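Local coordinates for protein potential RNA-dependent RNA polymerase (Human picobirnavirus, PDB 5I62) that synthesises RNA from an RNA template as the viral RNA-dependent RNA polymerase, probably serving both transcription and replication of the double-stranded RNA genome, at residues P159-M171 against E295-A307. Numbering follows the deposited sequence.
Sequences PCDVYMDGRYCVM and ERVFPIKYAIPLA
Asp161 OD2 accepts from Arg296 NH2 at 2.6 Å through its syn lone pair, almost within the guanidinium plane. The carboxylate and guanidinium planes are only 9° apart, and weak bonds from Arg296 NE (3.4 Å) and NH2 to Asp161 OD1 complete the salt bridge at the guanidinium edge. A bend at chi3 (97°) turns the guanidinium to this edge-on meeting, while one of its faces is given to Tyr163. The two side chains run alongside each other in the same direction, with ring and guanidinium planes 43° apart and NH2 3.1 Å from Tyr163 CD1. Next to the salt bridge, Val162 CG2 meets Ile300 CD1 at 3.5 Å and also reaches Val297 CG2. The receiving surface is a beta hairpin, strands 160-165 and 168-173 joined by a type II' turn from Asp165 to Tyr168, with Gly166 at positive phi. Against it lie residues 295-296 of helix 288-296 and the chain leading on to strand 306-309, which belongs to the same mixed sheet as the hairpin; helix 208-228 adds Val210 beside Ile300. Distinct from the probable palm sheet around strand 257-261, this sheet is probably part of the fingers. Met164, bent at chi2 and chi3, curls its thioether over Ile300 CG1 and brings CE within 3.9 Å of Ala303 CB. Cys169 CB packs on Pro305 CD at 4.0 Å, and its SG faces Ile300 CG2. Two waters bridge backbones: one accepts from Met164 N and donates to Arg296 O, the other donates to both Arg167 O and Ala303 O, while Pro305 CG lies 3.5 Å from Arg167 O.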
loop_
_atom_site.group_PDB
_atom_site.type_symbol
_atom_site.label_atom_id
_atom_site.label_comp_id
_atom_site.label_asym_id
_atom_site.label_seq_id
_atom_site.Cartn_x
_atom_site.Cartn_y
_atom_site.Cartn_z
ATOM N N PRO A 159 26.970 12.072 -1.378
ATOM C CA PRO A 159 26.829 10.721 -1.925
ATOM C C PRO A 159 26.849 9.669 -0.823
ATOM O O PRO A 159 27.459 9.889 0.233
ATOM C CB PRO A 159 28.046 10.591 -2.847
ATOM C CG PRO A 159 29.085 11.412 -2.150
ATOM C CD PRO A 159 28.322 12.613 -1.623
ATOM N N CYS A 160 26.167 8.553 -1.052
ATOM C CA CYS A 160 26.050 7.518 -0.043
ATOM C C CYS A 160 26.283 6.147 -0.667
ATOM O O CYS A 160 26.106 5.942 -1.867
ATOM C CB CYS A 160 24.687 7.560 0.680
ATOM S SG CYS A 160 23.221 7.392 -0.384
ATOM N N ASP A 161 26.716 5.227 0.189
ATOM C CA ASP A 161 26.970 3.835 -0.150
ATOM C C ASP A 161 26.422 3.025 1.010
ATOM O O ASP A 161 26.763 3.313 2.161
ATOM C CB ASP A 161 28.469 3.579 -0.344
ATOM C CG ASP A 161 28.785 2.131 -0.706
ATOM O OD1 ASP A 161 27.973 1.491 -1.405
ATOM O OD2 ASP A 161 29.851 1.636 -0.288
ATOM N N VAL A 162 25.539 2.061 0.732
ATOM C CA VAL A 162 24.934 1.239 1.777
ATOM C C VAL A 162 25.134 -0.233 1.438
ATOM O O VAL A 162 25.097 -0.613 0.264
ATOM C CB VAL A 162 23.429 1.570 1.983
ATOM C CG1 VAL A 162 23.222 3.053 2.338
ATOM C CG2 VAL A 162 22.605 1.210 0.733
ATOM N N TYR A 163 25.361 -1.057 2.461
ATOM C CA TYR A 163 25.521 -2.490 2.244
ATOM C C TYR A 163 25.446 -3.200 3.581
ATOM O O TYR A 163 25.679 -2.589 4.626
ATOM C CB TYR A 163 26.843 -2.828 1.530
ATOM C CG TYR A 163 28.094 -2.339 2.244
ATOM C CD1 TYR A 163 28.629 -1.086 1.958
ATOM C CD2 TYR A 163 28.747 -3.127 3.189
ATOM C CE1 TYR A 163 29.783 -0.631 2.588
ATOM C CE2 TYR A 163 29.894 -2.677 3.833
ATOM C CZ TYR A 163 30.405 -1.427 3.524
ATOM O OH TYR A 163 31.547 -0.976 4.153
ATOM N N MET A 164 25.110 -4.493 3.534
ATOM C CA MET A 164 25.126 -5.331 4.722
ATOM C C MET A 164 26.535 -5.840 4.983
ATOM O O MET A 164 27.251 -6.233 4.061
ATOM C CB MET A 164 24.163 -6.507 4.579
ATOM C CG MET A 164 22.694 -6.089 4.366
ATOM S SD MET A 164 21.988 -5.147 5.756
ATOM C CE MET A 164 22.237 -6.266 7.131
ATOM N N ASP A 165 26.936 -5.820 6.251
ATOM C CA ASP A 165 28.204 -6.396 6.695
ATOM C C ASP A 165 27.846 -7.340 7.831
ATOM O O ASP A 165 27.737 -6.922 8.981
ATOM C CB ASP A 165 29.189 -5.333 7.127
ATOM C CG ASP A 165 30.543 -5.916 7.520
ATOM O OD1 ASP A 165 30.684 -7.155 7.579
ATOM O OD2 ASP A 165 31.464 -5.129 7.791
ATOM N N GLY A 166 27.647 -8.615 7.503
ATOM C CA GLY A 166 27.039 -9.510 8.473
ATOM C C GLY A 166 25.651 -9.002 8.802
ATOM O O GLY A 166 24.878 -8.635 7.921
ATOM N N ARG A 167 25.340 -8.915 10.085
ATOM C CA ARG A 167 24.002 -8.482 10.459
ATOM C C ARG A 167 23.841 -6.959 10.487
ATOM O O ARG A 167 22.742 -6.487 10.764
ATOM C CB ARG A 167 23.630 -9.087 11.810
ATOM C CG ARG A 167 24.358 -8.453 12.979
ATOM C CD ARG A 167 24.197 -9.274 14.253
ATOM N NE ARG A 167 24.643 -8.488 15.396
ATOM C CZ ARG A 167 24.051 -8.481 16.584
ATOM N NH1 ARG A 167 22.976 -9.230 16.798
ATOM N NH2 ARG A 167 24.537 -7.716 17.552
ATOM N N TYR A 168 24.886 -6.191 10.177
ATOM C CA TYR A 168 24.853 -4.733 10.240
ATOM C C TYR A 168 24.656 -4.120 8.863
ATOM O O TYR A 168 25.158 -4.632 7.865
ATOM C CB TYR A 168 26.143 -4.172 10.848
ATOM C CG TYR A 168 26.401 -4.660 12.244
ATOM C CD1 TYR A 168 25.721 -4.107 13.326
ATOM C CD2 TYR A 168 27.280 -5.706 12.482
ATOM C CE1 TYR A 168 25.939 -4.562 14.623
ATOM C CE2 TYR A 168 27.507 -6.168 13.772
ATOM C CZ TYR A 168 26.833 -5.588 14.835
ATOM O OH TYR A 168 27.054 -6.047 16.111
ATOM N N CYS A 169 23.950 -2.998 8.825
ATOM C CA CYS A 169 23.794 -2.210 7.612
ATOM C C CYS A 169 24.777 -1.045 7.690
ATOM O O CYS A 169 24.604 -0.140 8.509
ATOM C CB CYS A 169 22.358 -1.718 7.473
ATOM S SG CYS A 169 22.065 -0.634 6.045
ATOM N N VAL A 170 25.814 -1.071 6.863
ATOM C CA VAL A 170 26.778 0.023 6.839
ATOM C C VAL A 170 26.263 1.110 5.907
ATOM O O VAL A 170 25.819 0.824 4.794
ATOM C CB VAL A 170 28.162 -0.479 6.405
ATOM C CG1 VAL A 170 29.134 0.693 6.251
ATOM C CG2 VAL A 170 28.689 -1.517 7.405
ATOM N N MET A 171 26.301 2.363 6.367
ATOM C CA MET A 171 25.888 3.512 5.557
ATOM C C MET A 171 27.004 4.550 5.575
ATOM O O MET A 171 27.214 5.221 6.593
ATOM C CB MET A 171 24.583 4.109 6.066
ATOM C CG MET A 171 23.476 3.074 6.249
ATOM S SD MET A 171 21.851 3.814 6.391
ATOM C CE MET A 171 22.102 4.996 7.745
ATOM N N GLU A 295 23.868 -7.081 -5.672
ATOM C CA GLU A 295 24.594 -7.777 -4.616
ATOM C C GLU A 295 24.595 -6.985 -3.314
ATOM O O GLU A 295 24.596 -7.582 -2.234
ATOM C CB GLU A 295 26.020 -8.080 -5.055
ATOM C CG GLU A 295 26.105 -9.051 -6.236
ATOM C CD GLU A 295 25.450 -10.394 -5.924
ATOM O OE1 GLU A 295 25.661 -10.924 -4.805
ATOM O OE2 GLU A 295 24.692 -10.888 -6.781
ATOM N N ARG A 296 24.626 -5.652 -3.388
ATOM C CA ARG A 296 24.843 -4.804 -2.216
ATOM C C ARG A 296 23.576 -4.203 -1.639
ATOM O O ARG A 296 23.432 -4.144 -0.421
ATOM C CB ARG A 296 25.779 -3.639 -2.546
ATOM C CG ARG A 296 27.249 -3.929 -2.494
ATOM C CD ARG A 296 27.989 -2.815 -3.228
ATOM N NE ARG A 296 28.506 -1.779 -2.345
ATOM C CZ ARG A 296 29.571 -1.940 -1.568
ATOM N NH1 ARG A 296 30.219 -3.104 -1.556
ATOM N NH2 ARG A 296 29.991 -0.950 -0.807
ATOM N N VAL A 297 22.689 -3.694 -2.485
ATOM C CA VAL A 297 21.541 -2.903 -2.042
ATOM C C VAL A 297 20.274 -3.741 -1.965
ATOM O O VAL A 297 19.537 -3.683 -0.979
ATOM C CB VAL A 297 21.334 -1.694 -2.983
ATOM C CG1 VAL A 297 20.100 -0.890 -2.547
ATOM C CG2 VAL A 297 22.583 -0.825 -3.047
ATOM N N PHE A 298 19.969 -4.476 -3.035
ATOM C CA PHE A 298 18.774 -5.327 -3.058
ATOM C C PHE A 298 18.521 -6.103 -1.765
ATOM O O PHE A 298 17.364 -6.160 -1.332
ATOM C CB PHE A 298 18.851 -6.301 -4.244
ATOM C CG PHE A 298 17.709 -7.274 -4.277
ATOM C CD1 PHE A 298 16.493 -6.904 -4.831
ATOM C CD2 PHE A 298 17.827 -8.534 -3.704
ATOM C CE1 PHE A 298 15.420 -7.781 -4.834
ATOM C CE2 PHE A 298 16.750 -9.411 -3.708
ATOM C CZ PHE A 298 15.551 -9.022 -4.274
ATOM N N PRO A 299 19.506 -6.728 -1.122
ATOM C CA PRO A 299 19.175 -7.549 0.059
ATOM C C PRO A 299 18.821 -6.752 1.303
ATOM O O PRO A 299 18.316 -7.359 2.251
ATOM C CB PRO A 299 20.443 -8.383 0.305
ATOM C CG PRO A 299 21.504 -7.775 -0.509
ATOM C CD PRO A 299 20.878 -6.983 -1.602
ATOM N N ILE A 300 19.083 -5.438 1.349
ATOM C CA ILE A 300 18.988 -4.709 2.623
ATOM C C ILE A 300 17.565 -4.709 3.159
ATOM O O ILE A 300 17.344 -4.821 4.370
ATOM C CB ILE A 300 19.530 -3.272 2.459
ATOM C CG1 ILE A 300 21.040 -3.307 2.232
ATOM C CG2 ILE A 300 19.159 -2.385 3.652
ATOM C CD1 ILE A 300 21.581 -1.984 1.745
ATOM N N LYS A 301 16.573 -4.576 2.275
ATOM C CA LYS A 301 15.197 -4.497 2.749
ATOM C C LYS A 301 14.753 -5.786 3.437
ATOM O O LYS A 301 13.762 -5.766 4.177
ATOM C CB LYS A 301 14.259 -4.150 1.592
ATOM C CG LYS A 301 14.153 -5.290 0.537
ATOM C CD LYS A 301 13.230 -4.937 -0.635
ATOM C CE LYS A 301 13.954 -4.132 -1.717
ATOM N NZ LYS A 301 14.871 -4.980 -2.545
ATOM N N TYR A 302 15.467 -6.898 3.214
ATOM C CA TYR A 302 15.164 -8.186 3.830
ATOM C C TYR A 302 16.058 -8.511 5.021
ATOM O O TYR A 302 15.916 -9.586 5.616
ATOM C CB TYR A 302 15.279 -9.303 2.783
ATOM C CG TYR A 302 14.409 -9.037 1.570
ATOM C CD1 TYR A 302 13.028 -9.041 1.686
ATOM C CD2 TYR A 302 14.968 -8.747 0.321
ATOM C CE1 TYR A 302 12.209 -8.774 0.589
ATOM C CE2 TYR A 302 14.149 -8.484 -0.788
ATOM C CZ TYR A 302 12.769 -8.499 -0.632
ATOM O OH TYR A 302 11.916 -8.254 -1.693
ATOM N N ALA A 303 16.987 -7.620 5.377
ATOM C CA ALA A 303 17.928 -7.900 6.456
ATOM C C ALA A 303 18.235 -6.702 7.352
ATOM O O ALA A 303 18.987 -6.864 8.315
ATOM C CB ALA A 303 19.246 -8.445 5.883
ATOM N N ILE A 304 17.694 -5.522 7.068
ATOM C CA ILE A 304 18.101 -4.308 7.800
ATOM C C ILE A 304 17.708 -4.435 9.267
ATOM O O ILE A 304 16.632 -4.986 9.571
ATOM C CB ILE A 304 17.475 -3.052 7.157
ATOM C CG1 ILE A 304 18.094 -1.754 7.721
ATOM C CG2 ILE A 304 15.944 -3.059 7.303
ATOM C CD1 ILE A 304 17.681 -0.518 6.949
ATOM N N PRO A 305 18.552 -4.011 10.221
ATOM C CA PRO A 305 18.143 -4.055 11.629
ATOM C C PRO A 305 16.925 -3.173 11.857
ATOM O O PRO A 305 16.610 -2.294 11.055
ATOM C CB PRO A 305 19.378 -3.522 12.382
ATOM C CG PRO A 305 20.541 -3.788 11.426
ATOM C CD PRO A 305 19.951 -3.550 10.066
ATOM N N LEU A 306 16.235 -3.420 12.969
ATOM C CA LEU A 306 15.041 -2.669 13.350
ATOM C C LEU A 306 15.227 -2.016 14.711
ATOM O O LEU A 306 15.381 -2.715 15.715
ATOM C CB LEU A 306 13.819 -3.582 13.404
ATOM C CG LEU A 306 12.518 -2.912 13.830
ATOM C CD1 LEU A 306 12.050 -1.844 12.810
ATOM C CD2 LEU A 306 11.443 -3.979 14.032
ATOM N N ALA A 307 15.158 -0.680 14.747
ATOM C CA ALA A 307 15.148 0.075 16.003
ATOM C C ALA A 307 13.690 0.206 16.443
ATOM O O ALA A 307 12.915 0.950 15.847
ATOM C CB ALA A 307 15.807 1.439 15.826
HETATM O O HOH W 1 24.456 -5.845 1.139
HETATM O O HOH W 2 20.389 -8.000 10.469
#